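Local coordinates for protein membrane-bound lytic murein transglycosylase (PDB 2PNW) that probably cleaves the glycan strands of bacterial peptidoglycan, leaving 1,6-anhydromuramic acid ends, as other MltA-type lytic transglycosylases do, at residues G96-F101 / G350-E355; F301-T306 / P315-M320; E105-A110 / W176-V181; G190-V195 / K202-A207. All coordinates share one frame; numbering follows the deposited sequence.

Contact 1: residues G96-F101 / G350-E355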
# COMPACT_ATOMS: atom_id res chain seq x y z
N GLY A 96 -11.56 4.25 -13.83
CA GLY A 96 -10.61 3.93 -12.77
C GLY A 96 -10.07 2.53 -12.95
O GLY A 96 -10.52 1.78 -13.84
N PHE A 97 -9.12 2.15 -12.10
CA PHE A 97 -8.42 0.88 -12.24
C PHE A 97 -7.94 0.37 -10.88
O PHE A 97 -7.35 1.13 -10.10
CB PHE A 97 -7.23 1.04 -13.19
CG PHE A 97 -6.67 -0.27 -13.67
CD1 PHE A 97 -7.33 -1.00 -14.66
CD2 PHE A 97 -5.49 -0.77 -13.14
CE1 PHE A 97 -6.81 -2.22 -15.11
CE2 PHE A 97 -4.96 -1.99 -13.59
CZ PHE A 97 -5.63 -2.71 -14.58
N VAL A 98 -8.20 -0.91 -10.60
CA VAL A 98 -7.72 -1.52 -9.35
C VAL A 98 -6.81 -2.71 -9.57
O VAL A 98 -7.00 -3.52 -10.49
CB VAL A 98 -8.85 -1.90 -8.38
CG1 VAL A 98 -9.53 -0.64 -7.83
CG2 VAL A 98 -9.88 -2.86 -9.05
N THR A 99 -5.77 -2.76 -8.73
CA THR A 99 -4.97 -3.94 -8.55
C THR A 99 -5.14 -4.35 -7.08
O THR A 99 -6.02 -3.81 -6.37
CB THR A 99 -3.51 -3.70 -8.96
OG1 THR A 99 -3.00 -2.54 -8.29
CG2 THR A 99 -3.42 -3.46 -10.49
N ALA A 100 -4.34 -5.30 -6.62
CA ALA A 100 -4.46 -5.72 -5.21
C ALA A 100 -3.11 -6.00 -4.59
O ALA A 100 -2.13 -6.25 -5.31
CB ALA A 100 -5.38 -6.94 -5.07
N PHE A 101 -3.05 -5.96 -3.26
CA PHE A 101 -1.83 -6.26 -2.53
C PHE A 101 -2.20 -7.02 -1.25
O PHE A 101 -3.38 -7.13 -0.91
CB PHE A 101 -0.99 -4.99 -2.26
CG PHE A 101 -1.53 -4.08 -1.16
CD1 PHE A 101 -0.79 -3.90 0.01
CD2 PHE A 101 -2.69 -3.35 -1.34
CE1 PHE A 101 -1.26 -3.01 1.03
CE2 PHE A 101 -3.15 -2.46 -0.34
CZ PHE A 101 -2.44 -2.31 0.84
N GLY A 350 -3.15 -11.64 -6.56
CA GLY A 350 -2.20 -11.77 -7.68
C GLY A 350 -2.78 -11.54 -9.07
O GLY A 350 -2.04 -11.17 -10.00
N THR A 351 -4.09 -11.75 -9.21
CA THR A 351 -4.77 -11.62 -10.49
C THR A 351 -5.68 -10.38 -10.61
O THR A 351 -6.31 -10.16 -11.65
CB THR A 351 -5.58 -12.90 -10.82
OG1 THR A 351 -6.56 -13.13 -9.79
CG2 THR A 351 -4.65 -14.12 -10.93
N VAL A 352 -5.75 -9.55 -9.56
CA VAL A 352 -6.60 -8.36 -9.61
C VAL A 352 -5.97 -7.35 -10.54
O VAL A 352 -4.82 -6.94 -10.34
CB VAL A 352 -6.87 -7.72 -8.20
CG1 VAL A 352 -7.74 -6.45 -8.33
CG2 VAL A 352 -7.52 -8.73 -7.28
N ARG A 353 -6.73 -6.94 -11.55
CA ARG A 353 -6.24 -6.04 -12.58
C ARG A 353 -7.50 -5.66 -13.36
O ARG A 353 -7.78 -6.23 -14.43
CB ARG A 353 -5.18 -6.76 -13.44
CG ARG A 353 -4.55 -5.94 -14.54
CD ARG A 353 -3.28 -6.59 -15.16
NE ARG A 353 -3.44 -7.99 -15.59
CZ ARG A 353 -3.98 -8.39 -16.75
NH1 ARG A 353 -4.46 -7.52 -17.64
NH2 ARG A 353 -4.05 -9.70 -17.03
N ASN A 354 -8.29 -4.74 -12.81
CA ASN A 354 -9.68 -4.57 -13.27
C ASN A 354 -10.09 -3.11 -13.36
O ASN A 354 -9.67 -2.28 -12.53
CB ASN A 354 -10.68 -5.28 -12.35
CG ASN A 354 -10.57 -6.80 -12.39
OD1 ASN A 354 -9.72 -7.39 -11.72
ND2 ASN A 354 -11.45 -7.45 -13.13
N GLU A 355 -10.92 -2.81 -14.35
CA GLU A 355 -11.54 -1.49 -14.45
C GLU A 355 -12.46 -1.28 -13.26
O GLU A 355 -13.07 -2.23 -12.77
CB GLU A 355 -12.37 -1.38 -15.73
CG GLU A 355 -11.56 -1.06 -16.95
CD GLU A 355 -12.46 -0.94 -18.18
OE1 GLU A 355 -13.27 0.02 -18.25
OE2 GLU A 355 -12.36 -1.81 -19.07
O HOH W 1 -2.94 -7.25 -8.39
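Val352 meets Ala100 just before strand 353-363 joins strand 96-109. Val352 CB lies 3.6 Å from Ala100 CB, and Val352 CG2 touches the same methyl. The other branch, Val352 CG1, is anti to the backbone N (chi1 178°) and rests against the carbonyl of Thr99. A water hydrogen-bonds to Val352 O at 2.7 Å and accepts a hydrogen bond from Ala100 N. It bridges the two main chains beyond their direct bonds.

Arg353 comes next. Its CG sits at the edge of the Phe97 ring, near the ring plane, 3.4 Å from Phe97 CZ. The two side chains lie side by side and point the same way. Arg353 NH2 is held by Ile232 O.

Asn354 is gripped at several points. Its OD1 accepts from Arg353 N at 3.0 Å, with the donor above the amide plane, and its ND2 bonds to Thr306 OG1. These two bonds fix the rotation of the amide. Its main chain pairs with Val98 in both directions: Asn354 N to Val98 O is 2.9 Å, and Val98 N to Asn354 O is 2.8 Å and nearly straight at 173°. Asn354 N also lies over one face of the Phe97 ring.

Glu355 closes the segment opposite Phe97. Its CA makes a CH...O contact with Gly96 O at 3.5 Å, while its OE1 bonds to Ser95 OG.

The result is an antiparallel strand pair joining distant parts of the chain. It is consistent with the double-psi beta-barrel type of fold expected for the 3D domain.

Contact 2: residues F301-T306 / P315-M320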
# COMPACT_ATOMS: atom_id res chain seq x y z
N PHE A 301 -16.09 4.40 -2.28
CA PHE A 301 -16.89 3.27 -2.76
C PHE A 301 -16.35 2.83 -4.12
O PHE A 301 -16.25 3.65 -5.04
CB PHE A 301 -18.38 3.64 -2.86
CG PHE A 301 -19.27 2.43 -3.13
CD1 PHE A 301 -19.71 1.62 -2.10
CD2 PHE A 301 -19.67 2.14 -4.44
CE1 PHE A 301 -20.51 0.49 -2.36
CE2 PHE A 301 -20.46 1.03 -4.70
CZ PHE A 301 -20.89 0.22 -3.67
N ILE A 302 -15.98 1.56 -4.22
CA ILE A 302 -15.30 1.05 -5.41
C ILE A 302 -16.22 0.04 -6.08
O ILE A 302 -16.67 -0.90 -5.43
CB ILE A 302 -13.93 0.41 -5.07
CG1 ILE A 302 -13.02 1.40 -4.31
CG2 ILE A 302 -13.26 -0.18 -6.32
CD1 ILE A 302 -12.74 2.67 -5.08
N HIS A 303 -16.52 0.28 -7.35
CA HIS A 303 -17.38 -0.62 -8.12
C HIS A 303 -16.58 -1.19 -9.29
O HIS A 303 -16.23 -0.46 -10.22
CB HIS A 303 -18.62 0.13 -8.63
CG HIS A 303 -19.55 -0.72 -9.45
ND1 HIS A 303 -20.08 -0.31 -10.65
CD2 HIS A 303 -20.02 -1.97 -9.24
CE1 HIS A 303 -20.85 -1.26 -11.14
NE2 HIS A 303 -20.83 -2.28 -10.31
N ALA A 304 -16.30 -2.50 -9.23
CA ALA A 304 -15.48 -3.17 -10.24
C ALA A 304 -16.21 -4.43 -10.67
O ALA A 304 -15.91 -5.52 -10.18
CB ALA A 304 -14.08 -3.51 -9.70
N PRO A 305 -17.20 -4.27 -11.57
CA PRO A 305 -18.10 -5.38 -11.86
C PRO A 305 -17.42 -6.60 -12.52
O PRO A 305 -17.88 -7.72 -12.31
CB PRO A 305 -19.16 -4.74 -12.78
CG PRO A 305 -18.48 -3.60 -13.41
CD PRO A 305 -17.55 -3.06 -12.34
N THR A 306 -16.34 -6.40 -13.26
CA THR A 306 -15.57 -7.54 -13.82
C THR A 306 -14.75 -8.30 -12.76
O THR A 306 -14.23 -9.39 -13.02
CB THR A 306 -14.64 -7.13 -14.99
OG1 THR A 306 -13.62 -6.23 -14.54
CG2 THR A 306 -15.42 -6.50 -16.13
N PRO A 315 -20.11 -9.31 -8.34
CA PRO A 315 -19.30 -8.13 -8.61
C PRO A 315 -18.80 -7.43 -7.34
O PRO A 315 -19.50 -7.36 -6.33
CB PRO A 315 -20.25 -7.22 -9.39
CG PRO A 315 -21.62 -7.70 -9.07
CD PRO A 315 -21.48 -9.17 -8.87
N PHE A 316 -17.57 -6.93 -7.41
CA PHE A 316 -16.96 -6.14 -6.34
C PHE A 316 -17.65 -4.78 -6.27
O PHE A 316 -17.64 -4.02 -7.24
CB PHE A 316 -15.46 -5.98 -6.65
CG PHE A 316 -14.66 -5.35 -5.53
CD1 PHE A 316 -13.97 -6.15 -4.64
CD2 PHE A 316 -14.58 -3.96 -5.40
CE1 PHE A 316 -13.20 -5.60 -3.60
CE2 PHE A 316 -13.81 -3.40 -4.35
CZ PHE A 316 -13.13 -4.23 -3.46
N ALA A 317 -18.26 -4.47 -5.13
CA ALA A 317 -18.90 -3.18 -4.92
C ALA A 317 -18.97 -2.92 -3.43
O ALA A 317 -19.89 -3.38 -2.76
CB ALA A 317 -20.32 -3.15 -5.54
N ARG A 318 -17.99 -2.17 -2.90
CA ARG A 318 -17.92 -1.99 -1.46
C ARG A 318 -17.29 -0.68 -1.08
O ARG A 318 -16.53 -0.09 -1.85
CB ARG A 318 -17.17 -3.16 -0.78
CG ARG A 318 -15.72 -3.29 -1.14
CD ARG A 318 -15.08 -4.50 -0.44
NE ARG A 318 -15.43 -5.78 -1.08
CZ ARG A 318 -14.75 -6.91 -0.90
NH1 ARG A 318 -13.67 -6.94 -0.12
NH2 ARG A 318 -15.14 -8.03 -1.51
N LEU A 319 -17.65 -0.21 0.11
CA LEU A 319 -17.04 0.97 0.72
C LEU A 319 -15.75 0.61 1.42
O LEU A 319 -15.69 -0.37 2.18
CB LEU A 319 -18.00 1.60 1.72
CG LEU A 319 -17.62 3.00 2.24
CD1 LEU A 319 -17.55 4.04 1.08
CD2 LEU A 319 -18.61 3.44 3.28
N MET A 320 -14.72 1.41 1.17
CA MET A 320 -13.38 1.12 1.69
C MET A 320 -12.81 2.39 2.29
O MET A 320 -13.38 3.46 2.13
CB MET A 320 -12.48 0.62 0.53
CG MET A 320 -13.03 -0.62 -0.28
SD MET A 320 -11.88 -1.13 -1.59
CE MET A 320 -10.79 -2.10 -0.55
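Phe301 and Leu319 face each other in a beta hairpin of the 3D domain, formed by strands 299-304 and 316-324. Ile302 and Arg318 pair in both directions, and Ala304 N bonds to Phe316 O. Phe301 CG is anti to the backbone N (chi1 -171°). The ring beyond it lies over the partner backbone, with Arg318 N over one face. The small Ala317 fits between two larger groups: its CB is 3.9 Å from both Phe301 CZ and His303 CD2. Leu319 CD1 fills in beside the stem of the phenylalanine, 4.0 Å from Phe301 CB.

The other face of the hairpin carries Ile302, Phe316 and Arg318. The Phe316 ring turns its edge to Ile302 CB and Met320 SD, both in its plane. Phe316 CE2 is 3.8 Å from Ile302 CG2. Met320 crosses Ile302 at about a right angle, and its SD comes 3.9 Å from Ile302 CG1. Phe316 CE1 sits over the centre of the Arg318 guanidinium, 3.3 Å above its plane. Asp311 and Gly284 O hold that guanidinium. Strand 353-363 pairs with the far side of strand 299-304. At the turn end two prolines meet, with Pro315 CB 3.8 Å from Pro305 CA.

Contact 3: residues E105-A110 / W176-V181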
# COMPACT_ATOMS: atom_id res chain seq x y z
N GLU A 105 3.26 -14.04 4.19
CA GLU A 105 3.96 -14.75 5.22
C GLU A 105 5.31 -15.16 4.61
O GLU A 105 5.35 -15.75 3.51
CB GLU A 105 3.12 -15.95 5.64
CG GLU A 105 3.66 -16.68 6.80
CD GLU A 105 2.68 -17.73 7.31
OE1 GLU A 105 1.68 -17.34 7.95
OE2 GLU A 105 2.92 -18.92 7.06
N LEU A 106 6.41 -14.86 5.29
CA LEU A 106 7.74 -15.18 4.80
C LEU A 106 8.50 -16.02 5.81
O LEU A 106 8.70 -15.59 6.95
CB LEU A 106 8.51 -13.88 4.52
CG LEU A 106 9.91 -13.98 3.90
CD1 LEU A 106 9.86 -14.55 2.47
CD2 LEU A 106 10.62 -12.64 3.91
N GLU A 107 8.94 -17.21 5.39
CA GLU A 107 9.81 -18.04 6.22
C GLU A 107 11.17 -17.41 6.39
O GLU A 107 11.82 -17.00 5.39
CB GLU A 107 9.98 -19.45 5.60
CG GLU A 107 8.68 -20.26 5.62
CD GLU A 107 8.84 -21.64 4.98
OE1 GLU A 107 9.96 -22.01 4.53
OE2 GLU A 107 7.82 -22.36 4.93
N VAL A 108 11.63 -17.37 7.64
CA VAL A 108 12.94 -16.80 7.98
C VAL A 108 13.65 -17.60 9.06
O VAL A 108 13.05 -18.51 9.65
CB VAL A 108 12.81 -15.32 8.45
CG1 VAL A 108 12.17 -14.47 7.34
CG2 VAL A 108 11.99 -15.22 9.75
N SER A 109 14.91 -17.25 9.28
CA SER A 109 15.69 -17.74 10.38
C SER A 109 16.41 -16.60 11.09
O SER A 109 16.75 -15.56 10.48
CB SER A 109 16.72 -18.77 9.90
OG SER A 109 17.53 -19.21 10.99
N ALA A 110 16.64 -16.78 12.38
CA ALA A 110 17.41 -15.81 13.16
C ALA A 110 18.92 -15.97 12.90
O ALA A 110 19.70 -15.10 13.24
CB ALA A 110 17.10 -15.97 14.66
N TRP A 176 16.82 -13.63 8.30
CA TRP A 176 17.32 -14.07 7.00
C TRP A 176 16.30 -14.95 6.33
O TRP A 176 15.82 -15.91 6.93
CB TRP A 176 18.62 -14.88 7.16
CG TRP A 176 19.84 -14.05 7.30
CD1 TRP A 176 20.69 -13.66 6.29
CD2 TRP A 176 20.37 -13.51 8.50
NE1 TRP A 176 21.72 -12.90 6.80
CE2 TRP A 176 21.54 -12.80 8.16
CE3 TRP A 176 19.98 -13.56 9.84
CZ2 TRP A 176 22.32 -12.16 9.10
CZ3 TRP A 176 20.73 -12.90 10.77
CH2 TRP A 176 21.89 -12.20 10.40
N ALA A 177 15.96 -14.63 5.08
CA ALA A 177 15.01 -15.41 4.29
C ALA A 177 15.78 -16.45 3.46
O ALA A 177 17.00 -16.37 3.33
CB ALA A 177 14.22 -14.47 3.36
N ARG A 178 15.07 -17.43 2.91
CA ARG A 178 15.69 -18.46 2.06
C ARG A 178 15.30 -18.32 0.61
O ARG A 178 15.84 -19.04 -0.24
CB ARG A 178 15.34 -19.88 2.55
CG ARG A 178 13.86 -20.19 2.55
CD ARG A 178 13.59 -21.64 3.04
NE ARG A 178 14.30 -22.59 2.19
CZ ARG A 178 14.62 -23.83 2.53
NH1 ARG A 178 14.28 -24.32 3.72
NH2 ARG A 178 15.29 -24.60 1.66
N SER A 179 14.34 -17.43 0.32
CA SER A 179 13.93 -17.16 -1.07
C SER A 179 14.13 -15.69 -1.44
O SER A 179 13.48 -14.81 -0.86
CB SER A 179 12.48 -17.55 -1.28
OG SER A 179 11.98 -17.07 -2.53
N LYS A 180 14.99 -15.40 -2.42
CA LYS A 180 15.16 -14.00 -2.83
C LYS A 180 13.92 -13.44 -3.52
O LYS A 180 13.61 -12.25 -3.35
CB LYS A 180 16.48 -13.75 -3.61
CG LYS A 180 16.55 -14.23 -5.02
CD LYS A 180 17.99 -14.05 -5.54
CE LYS A 180 18.32 -15.05 -6.62
NZ LYS A 180 19.76 -14.89 -7.04
N VAL A 181 13.19 -14.28 -4.26
CA VAL A 181 11.99 -13.80 -4.92
C VAL A 181 10.87 -13.51 -3.92
O VAL A 181 10.16 -12.50 -4.04
CB VAL A 181 11.53 -14.73 -6.06
CG1 VAL A 181 10.18 -14.26 -6.60
CG2 VAL A 181 12.59 -14.70 -7.19
O HOH W 2 12.16 -17.20 2.82
O HOH W 3 11.95 -23.78 5.38
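An antiparallel strand pair joins Ser109 to Trp176 in the MltA-specific insert region. It links the end of strand 96-109 to the end of strand 173-177. Two backbone bonds make the pair, Ser109 N to Trp176 O at 2.9 Å and Trp176 N to Ser109 O at 2.9 Å. Both donors lie in the carbonyl plane of their acceptors.

The Trp176 indole continues the contact. Trp176 CG is anti to the carbonyl carbon, beside the backbone N (chi1 -82°). The indole turns its edge to Ser109 O, which is in the ring plane. Farther out, Trp176 CZ3 comes 3.5 Å from Ala110 O.

Ala177 points to the face opposite Trp176, and Leu106 CD2 reaches its CB at 4.1 Å. Leu106 is buried and also touches Ile120 and helix 180-189. That helix starts just after Ser179, its N-cap, whose OG accepts from Asp182 N.

Past Ala177 the strands part, and water takes over. One water donates a hydrogen bond to Glu107 O at 2.6 Å and accepts one from Arg178 N at 2.9 Å. Glu107 and Arg178 lie side by side and point the same way, but their charged atoms do not touch. Arg178 also makes a cation-pi contact with Trp116. A second water joins the two charged ends, 2.8 Å from Glu107 OE1 and 2.9 Å from Arg178 NH1.

Contact 4: residues G190-V195 / K202-A207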
# COMPACT_ATOMS: atom_id res chain seq x y z
N GLY A 190 5.31 -4.22 0.96
CA GLY A 190 5.66 -3.23 2.01
C GLY A 190 5.46 -3.74 3.43
O GLY A 190 5.64 -2.98 4.37
N ALA A 191 5.12 -5.02 3.60
CA ALA A 191 4.95 -5.60 4.94
C ALA A 191 5.00 -7.11 4.85
O ALA A 191 4.82 -7.67 3.75
CB ALA A 191 3.60 -5.17 5.53
N ALA A 192 5.22 -7.78 5.98
CA ALA A 192 5.16 -9.24 5.97
C ALA A 192 4.97 -9.75 7.37
O ALA A 192 5.31 -9.06 8.34
CB ALA A 192 6.47 -9.81 5.42
N ARG A 193 4.46 -10.98 7.46
CA ARG A 193 4.53 -11.75 8.70
C ARG A 193 5.69 -12.73 8.60
O ARG A 193 5.65 -13.63 7.77
CB ARG A 193 3.21 -12.50 8.92
CG ARG A 193 2.03 -11.56 9.02
CD ARG A 193 0.88 -12.07 9.87
NE ARG A 193 0.81 -13.54 9.94
CZ ARG A 193 0.41 -14.20 11.03
NH1 ARG A 193 0.06 -13.52 12.12
NH2 ARG A 193 0.36 -15.52 11.03
N LEU A 194 6.73 -12.54 9.40
CA LEU A 194 7.90 -13.42 9.37
C LEU A 194 7.64 -14.62 10.29
O LEU A 194 7.24 -14.44 11.45
CB LEU A 194 9.15 -12.66 9.85
CG LEU A 194 9.50 -11.33 9.16
CD1 LEU A 194 10.84 -10.85 9.69
CD2 LEU A 194 9.55 -11.54 7.62
N VAL A 195 7.85 -15.83 9.76
CA VAL A 195 7.63 -17.06 10.55
C VAL A 195 8.96 -17.79 10.69
O VAL A 195 9.61 -18.13 9.69
CB VAL A 195 6.60 -18.00 9.90
CG1 VAL A 195 6.19 -19.12 10.89
CG2 VAL A 195 5.37 -17.25 9.49
N LYS A 202 7.05 -12.59 13.71
CA LYS A 202 7.36 -11.15 13.88
C LYS A 202 6.72 -10.44 12.70
O LYS A 202 6.81 -10.91 11.58
CB LYS A 202 8.86 -10.90 13.83
CG LYS A 202 9.65 -11.32 15.06
CD LYS A 202 11.07 -10.72 14.98
CE LYS A 202 11.91 -11.10 16.18
NZ LYS A 202 13.28 -10.47 16.14
N ARG A 203 6.07 -9.32 12.94
CA ARG A 203 5.53 -8.56 11.82
C ARG A 203 6.51 -7.46 11.48
O ARG A 203 7.07 -6.84 12.38
CB ARG A 203 4.19 -7.95 12.21
CG ARG A 203 2.99 -8.83 11.89
CD ARG A 203 1.87 -7.84 11.75
NE ARG A 203 0.80 -8.24 10.88
CZ ARG A 203 -0.42 -8.50 11.30
NH1 ARG A 203 -0.70 -8.45 12.60
NH2 ARG A 203 -1.35 -8.82 10.41
N ILE A 204 6.72 -7.20 10.18
CA ILE A 204 7.58 -6.09 9.76
C ILE A 204 6.78 -5.22 8.80
O ILE A 204 5.87 -5.71 8.12
CB ILE A 204 8.91 -6.57 9.11
CG1 ILE A 204 8.61 -7.42 7.84
CG2 ILE A 204 9.79 -7.33 10.15
CD1 ILE A 204 9.90 -7.84 6.98
N THR A 205 7.12 -3.93 8.73
CA THR A 205 6.44 -3.02 7.84
C THR A 205 7.45 -1.95 7.39
O THR A 205 8.48 -1.74 8.04
CB THR A 205 5.22 -2.36 8.56
OG1 THR A 205 4.42 -1.65 7.62
CG2 THR A 205 5.69 -1.44 9.67
N TYR A 206 7.13 -1.30 6.27
CA TYR A 206 7.99 -0.27 5.68
C TYR A 206 8.45 0.74 6.75
O TYR A 206 7.61 1.27 7.51
CB TYR A 206 7.19 0.45 4.59
CG TYR A 206 7.86 1.68 4.04
CD1 TYR A 206 8.67 1.62 2.91
CD2 TYR A 206 7.70 2.92 4.68
CE1 TYR A 206 9.31 2.78 2.41
CE2 TYR A 206 8.34 4.09 4.18
CZ TYR A 206 9.13 4.00 3.05
OH TYR A 206 9.75 5.14 2.57
N ALA A 207 9.75 1.01 6.80
CA ALA A 207 10.30 2.11 7.60
C ALA A 207 10.91 3.22 6.77
O ALA A 207 10.78 4.40 7.13
CB ALA A 207 11.36 1.57 8.57
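Leu194 and Ile204 cross at about a right angle on one face of a beta hairpin, built from strands 191-195 and 201-209. The Ile204 branches share the work. Ile204 CG2 meets Leu194 CD1 at 3.7 Å, and Ile204 CD1 meets Leu194 CD2 at 3.8 Å. Ile204 CG1 takes the crowded position between the backbone N and the carbonyl carbon (chi1 60°), and lies 4.0 Å from Ala192 CB. The three side chains form a buried apolar patch. Ile120 touches both Leu194 and Ile204, and Leu106 and Val108 lie against Leu194.

The other face carries Ala191, Thr205 and two arginines. Arg193 and Arg203 cross obliquely, with their guanidinium planes 73° apart. They do not stack plane on plane. Instead the methylene Arg193 CD lies over one face of the Arg203 guanidinium, 4.0 Å from Arg203 NE. The charged ends do not touch, with Arg193 NH1 5.1 Å from Arg203 NH1. Nearby acids probably offset the like charges: Arg203 NE forms a salt bridge with Glu103, and Arg193 NH2 has a long, weak ion pair with Glu105.

Lys202 shares a face with Leu194, but its end leads away to a salt bridge with Glu263. Its backbone pairs with Leu194 in both directions, and Leu194 N to Lys202 O is short at 2.7 Å. Ala192 and Ile204 pair likewise, with Ile204 N to Ala192 O at 3.0 Å.

Gly190 has positive phi and leads from helix 180-189 into the hairpin. Its carbonyl O accepts a bent bond from Tyr206 N at 2.9 Å, with an angle of 135° at the hydrogen.

How the contacts relate
The contacts form two neighbouring pairs. Contacts 1 and 2 have centres about 11 Å apart and share a border. Glu355 O lies 3.5 Å from Ala304 CB, and Val98 CG1 packs on Ile302 CG2 at 4.0 Å. Contacts 3 and 4, also about 11 Å apart between centres, are joined by strand pairing: Leu106 N lies 2.9 Å from Arg193 O. Strand 96-109 connects the two pairs, since it serves contact 1 at its start and contact 3 at its end, with centres about 27 Å apart. Contacts 2 and 3 lie about 34 Å apart, centre to centre. Contact 2 belongs to the 3D domain, contact 3 to the MltA-specific insert. Contact 1 brings the start of strand 96-109 to strand 353-363 of the 3D domain.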